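PDB 1U0M: putative polyketide synthase from Streptomyces coelicolor, which condenses five malonyl-CoA units into a linear pentaketide and folds it by Claisen and aldol closures into 1,3,6,8-tetrahydroxynaphthalene, a melanin precursor. Local coordinates for residues T123-L126 with I127-G131; K235-G238 with F239-L242. One frame throughout, in Å; residues are numbered along the deposited sequence.

Interaction 1 (T123-L126 with I127-G131); sequences TAWL and INEMG
Trp125 and Glu129 pair one turn apart at the C-terminal end of helix 122-129, the helix of a beta-alpha-beta unit between strands 108-112 and 137-141 of the thiolase fold. The indole swings out with CG anti to the backbone N (chi1 -178°), and the glutamate, bent at chi2, doubles back over it. Glu129 OE2 comes to rest above one face of the indole, off-centre toward the pyrrole rim and 3.6 Å from Trp125 NE1. Ring and carboxylate planes are 34° apart, an oblique overlay with the oxygen above the N-H rather than in line with it. Lys85 makes a cation-pi contact with the same indole, and Glu227 of the second subunit packs near both residues.

Beneath the side chains the helical ladder is regular: Ile127 N, Asn128 N and Glu129 N donate to the carbonyls of Thr123, Ala124 and Trp125. Its last rung, Met130 N to Leu126 O, is the shortest at 2.7 Å, and Gly131 then leaves helical geometry with positive phi, a conformation that suits glycine. On the side facing helix 73-99, Leu126 and Met130 run side by side, pointing the same way, and both pack on Ile92 of that helix. The two touch where Met130 SD lies 3.8 Å from Leu126 CD2.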
loop_
_atom_site.group_PDB
_atom_site.type_symbol
_atom_site.label_atom_id
_atom_site.label_comp_id
_atom_site.label_asym_id
_atom_site.label_seq_id
_atom_site.Cartn_x
_atom_site.Cartn_y
_atom_site.Cartn_z
ATOM N N THR A 123 -7.766 5.776 -5.875
ATOM C CA THR A 123 -8.282 4.793 -6.820
ATOM C C THR A 123 -9.807 4.707 -6.859
ATOM O O THR A 123 -10.401 4.683 -7.934
ATOM C CB THR A 123 -7.754 3.390 -6.517
ATOM O OG1 THR A 123 -8.082 3.051 -5.164
ATOM C CG2 THR A 123 -6.243 3.318 -6.747
ATOM N N ALA A 124 -10.438 4.648 -5.690
ATOM C CA ALA A 124 -11.890 4.570 -5.614
ATOM C C ALA A 124 -12.549 5.759 -6.304
ATOM O O ALA A 124 -13.461 5.589 -7.115
ATOM C CB ALA A 124 -12.329 4.512 -4.171
ATOM N N TRP A 125 -12.088 6.962 -5.969
ATOM C CA TRP A 125 -12.630 8.193 -6.541
ATOM C C TRP A 125 -12.327 8.259 -8.036
ATOM O O TRP A 125 -13.097 8.822 -8.803
ATOM C CB TRP A 125 -12.028 9.404 -5.828
ATOM C CG TRP A 125 -12.540 10.738 -6.295
ATOM C CD1 TRP A 125 -13.678 11.377 -5.882
ATOM C CD2 TRP A 125 -11.907 11.615 -7.237
ATOM N NE1 TRP A 125 -13.788 12.599 -6.507
ATOM C CE2 TRP A 125 -12.714 12.767 -7.346
ATOM C CE3 TRP A 125 -10.736 11.537 -8.002
ATOM C CZ2 TRP A 125 -12.384 13.833 -8.185
ATOM C CZ3 TRP A 125 -10.407 12.598 -8.837
ATOM C CH2 TRP A 125 -11.229 13.729 -8.923
ATOM N N LEU A 126 -11.210 7.669 -8.444
ATOM C CA LEU A 126 -10.818 7.649 -9.847
ATOM C C LEU A 126 -11.722 6.738 -10.668
ATOM O O LEU A 126 -12.102 7.077 -11.781
ATOM C CB LEU A 126 -9.366 7.190 -9.991
ATOM C CG LEU A 126 -8.257 8.203 -9.707
ATOM C CD1 LEU A 126 -6.892 7.502 -9.758
ATOM C CD2 LEU A 126 -8.324 9.321 -10.736
ATOM N N ILE A 127 -12.055 5.573 -10.127
ATOM C CA ILE A 127 -12.925 4.645 -10.829
ATOM C C ILE A 127 -14.286 5.311 -11.029
ATOM O O ILE A 127 -14.867 5.244 -12.115
ATOM C CB ILE A 127 -13.061 3.340 -10.025
ATOM C CG1 ILE A 127 -11.735 2.589 -10.098
ATOM C CG2 ILE A 127 -14.227 2.495 -10.547
ATOM C CD1 ILE A 127 -11.576 1.550 -9.038
ATOM N N ASN A 128 -14.771 5.979 -9.984
ATOM C CA ASN A 128 -16.050 6.675 -10.025
ATOM C C ASN A 128 -16.118 7.793 -11.061
ATOM O O ASN A 128 -17.072 7.880 -11.837
ATOM C CB ASN A 128 -16.367 7.303 -8.667
ATOM C CG ASN A 128 -17.180 6.398 -7.777
ATOM O OD1 ASN A 128 -16.648 5.736 -6.890
ATOM N ND2 ASN A 128 -18.485 6.362 -8.010
ATOM N N GLU A 129 -15.109 8.658 -11.057
ATOM C CA GLU A 129 -15.082 9.803 -11.955
ATOM C C GLU A 129 -14.537 9.537 -13.345
ATOM O O GLU A 129 -15.094 10.005 -14.331
ATOM C CB GLU A 129 -14.298 10.949 -11.300
ATOM C CG GLU A 129 -15.162 12.023 -10.620
ATOM C CD GLU A 129 -16.236 11.456 -9.698
ATOM O OE1 GLU A 129 -17.427 11.762 -9.927
ATOM O OE2 GLU A 129 -15.896 10.717 -8.747
ATOM N N MET A 130 -13.449 8.791 -13.432
ATOM C CA MET A 130 -12.853 8.505 -14.728
ATOM C C MET A 130 -13.663 7.486 -15.515
ATOM O O MET A 130 -13.315 7.137 -16.643
ATOM C CB MET A 130 -11.431 7.988 -14.548
ATOM C CG MET A 130 -10.419 8.660 -15.434
ATOM S SD MET A 130 -9.302 9.614 -14.444
ATOM C CE MET A 130 -10.159 11.128 -14.367
ATOM N N GLY A 131 -14.739 7.000 -14.912
ATOM C CA GLY A 131 -15.568 6.025 -15.587
ATOM C C GLY A 131 -14.867 4.702 -15.811
ATOM O O GLY A 131 -15.151 4.007 -16.778
#

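Interaction 2 (K235-G238 with F239-L242); sequences KATG and FHFL
The imidazole of His240 carries the aliphatic chain of Lys235 over one face, while Gly238 O sits at its edge, in the ring plane. Lys235 CD makes a CH-pi contact 3.5 Å from the centroid of the His240 ring, only 16° off the normal. The lysine chain runs extended beyond CG and crosses the histidine at about a right angle, bringing NZ over the CD2 corner, 4.0 Å from His240 CD2. On the edge, His240 ND1 donates a weak hydrogen bond to Gly238 O, 3.5 Å long and bent to 148°; His240 CG lies anti to the carbonyl carbon (chi1 -66°), turning the ring back over the turn.

This is a beta hairpin joining strands 230-235 and 238-243. Its type I turn spans Lys235 to Gly238, whose backbones bond both ways, Gly238 N to Lys235 O and Lys235 N to Gly238 O, each 2.9 Å. Gly238 has a positive phi, where a CB would jam against the preceding carbonyl. The Phe239 ring stacks on Tyr232 and on Phe117 of the second subunit.

Gly238 O takes two donors, Lys235 N and His240 ND1. An alanine in place of His240 is likely to strip the lysine methylenes of their flat support and cost Gly238 O its weak second donor. A positive imidazole would probably strengthen that bond; the nearby ammonium would disfavour the charge, though Asp184, which the His240 side chain touches, may offset this.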
loop_
_atom_site.group_PDB
_atom_site.type_symbol
_atom_site.label_atom_id
_atom_site.label_comp_id
_atom_site.label_asym_id
_atom_site.label_seq_id
_atom_site.Cartn_x
_atom_site.Cartn_y
_atom_site.Cartn_z
ATOM N N LYS A 235 4.757 11.918 13.049
ATOM C CA LYS A 235 4.373 12.749 14.184
ATOM C C LYS A 235 3.045 13.476 14.003
ATOM O O LYS A 235 2.396 13.379 12.967
ATOM C CB LYS A 235 5.467 13.790 14.420
ATOM C CG LYS A 235 6.837 13.184 14.629
ATOM C CD LYS A 235 7.924 14.221 14.604
ATOM C CE LYS A 235 9.282 13.572 14.867
ATOM N NZ LYS A 235 10.311 14.606 15.068
ATOM N N ALA A 236 2.671 14.243 15.019
ATOM C CA ALA A 236 1.447 15.012 14.965
ATOM C C ALA A 236 1.546 16.035 13.833
ATOM O O ALA A 236 0.534 16.493 13.320
ATOM C CB ALA A 236 1.234 15.711 16.285
ATOM N N THR A 237 2.777 16.387 13.453
ATOM C CA THR A 237 3.025 17.361 12.389
ATOM C C THR A 237 3.032 16.706 11.014
ATOM O O THR A 237 3.126 17.373 9.976
ATOM C CB THR A 237 4.377 18.073 12.602
ATOM O OG1 THR A 237 5.263 17.194 13.291
ATOM C CG2 THR A 237 4.207 19.341 13.417
ATOM N N GLY A 238 2.947 15.384 11.000
ATOM C CA GLY A 238 2.925 14.689 9.735
ATOM C C GLY A 238 4.115 13.788 9.537
ATOM O O GLY A 238 4.619 13.193 10.487
ATOM N N PHE A 239 4.569 13.702 8.293
ATOM C CA PHE A 239 5.688 12.846 7.962
ATOM C C PHE A 239 7.002 13.603 7.901
ATOM O O PHE A 239 7.143 14.561 7.132
ATOM C CB PHE A 239 5.430 12.147 6.618
ATOM C CG PHE A 239 4.170 11.330 6.596
ATOM C CD1 PHE A 239 3.735 10.666 7.743
ATOM C CD2 PHE A 239 3.424 11.204 5.427
ATOM C CE1 PHE A 239 2.583 9.895 7.723
ATOM C CE2 PHE A 239 2.273 10.436 5.398
ATOM C CZ PHE A 239 1.846 9.778 6.546
ATOM N N HIS A 240 7.950 13.167 8.729
ATOM C CA HIS A 240 9.282 13.755 8.779
ATOM C C HIS A 240 10.236 12.765 8.101
ATOM O O HIS A 240 10.446 11.649 8.575
ATOM C CB HIS A 240 9.725 13.997 10.237
ATOM C CG HIS A 240 8.919 15.034 10.954
ATOM N ND1 HIS A 240 7.561 14.903 11.176
ATOM C CD2 HIS A 240 9.283 16.202 11.537
ATOM C CE1 HIS A 240 7.129 15.943 11.868
ATOM N NE2 HIS A 240 8.154 16.746 12.099
ATOM N N PHE A 241 10.800 13.187 6.982
ATOM C CA PHE A 241 11.698 12.357 6.207
ATOM C C PHE A 241 13.114 12.280 6.783
ATOM O O PHE A 241 13.741 13.301 7.057
ATOM C CB PHE A 241 11.756 12.883 4.768
ATOM C CG PHE A 241 12.449 11.958 3.819
ATOM C CD1 PHE A 241 11.968 10.667 3.618
ATOM C CD2 PHE A 241 13.583 12.368 3.127
ATOM C CE1 PHE A 241 12.608 9.792 2.736
ATOM C CE2 PHE A 241 14.232 11.490 2.239
ATOM C CZ PHE A 241 13.740 10.210 2.048
ATOM N N LEU A 242 13.610 11.056 6.947
ATOM C CA LEU A 242 14.945 10.819 7.483
ATOM C C LEU A 242 15.793 10.066 6.465
ATOM O O LEU A 242 15.434 8.968 6.005
ATOM C CB LEU A 242 14.870 10.009 8.780
ATOM C CG LEU A 242 14.476 10.717 10.082
ATOM C CD1 LEU A 242 13.149 11.435 9.940
ATOM C CD2 LEU A 242 14.393 9.686 11.182
#

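Along the chain interaction 1 closes well before interaction 2 opens; their centres are 29 Å apart and their nearest atoms about 16 Å, so they do not touch. The first lies in the N-terminal chalcone/stilbene synthase domain, on a helix connecting two parallel strands of the large mixed beta structure. The second lies in the C-terminal domain, in a separate two-stranded antiparallel hairpin, and shares no strand with it. What they have in common is the homodimer: helix 122-129 packs against Glu227 and Gly344 of the second subunit, and the 235-242 hairpin meets Phe117 and Glu74 there. Each therefore brings a different part of the chain to the partner.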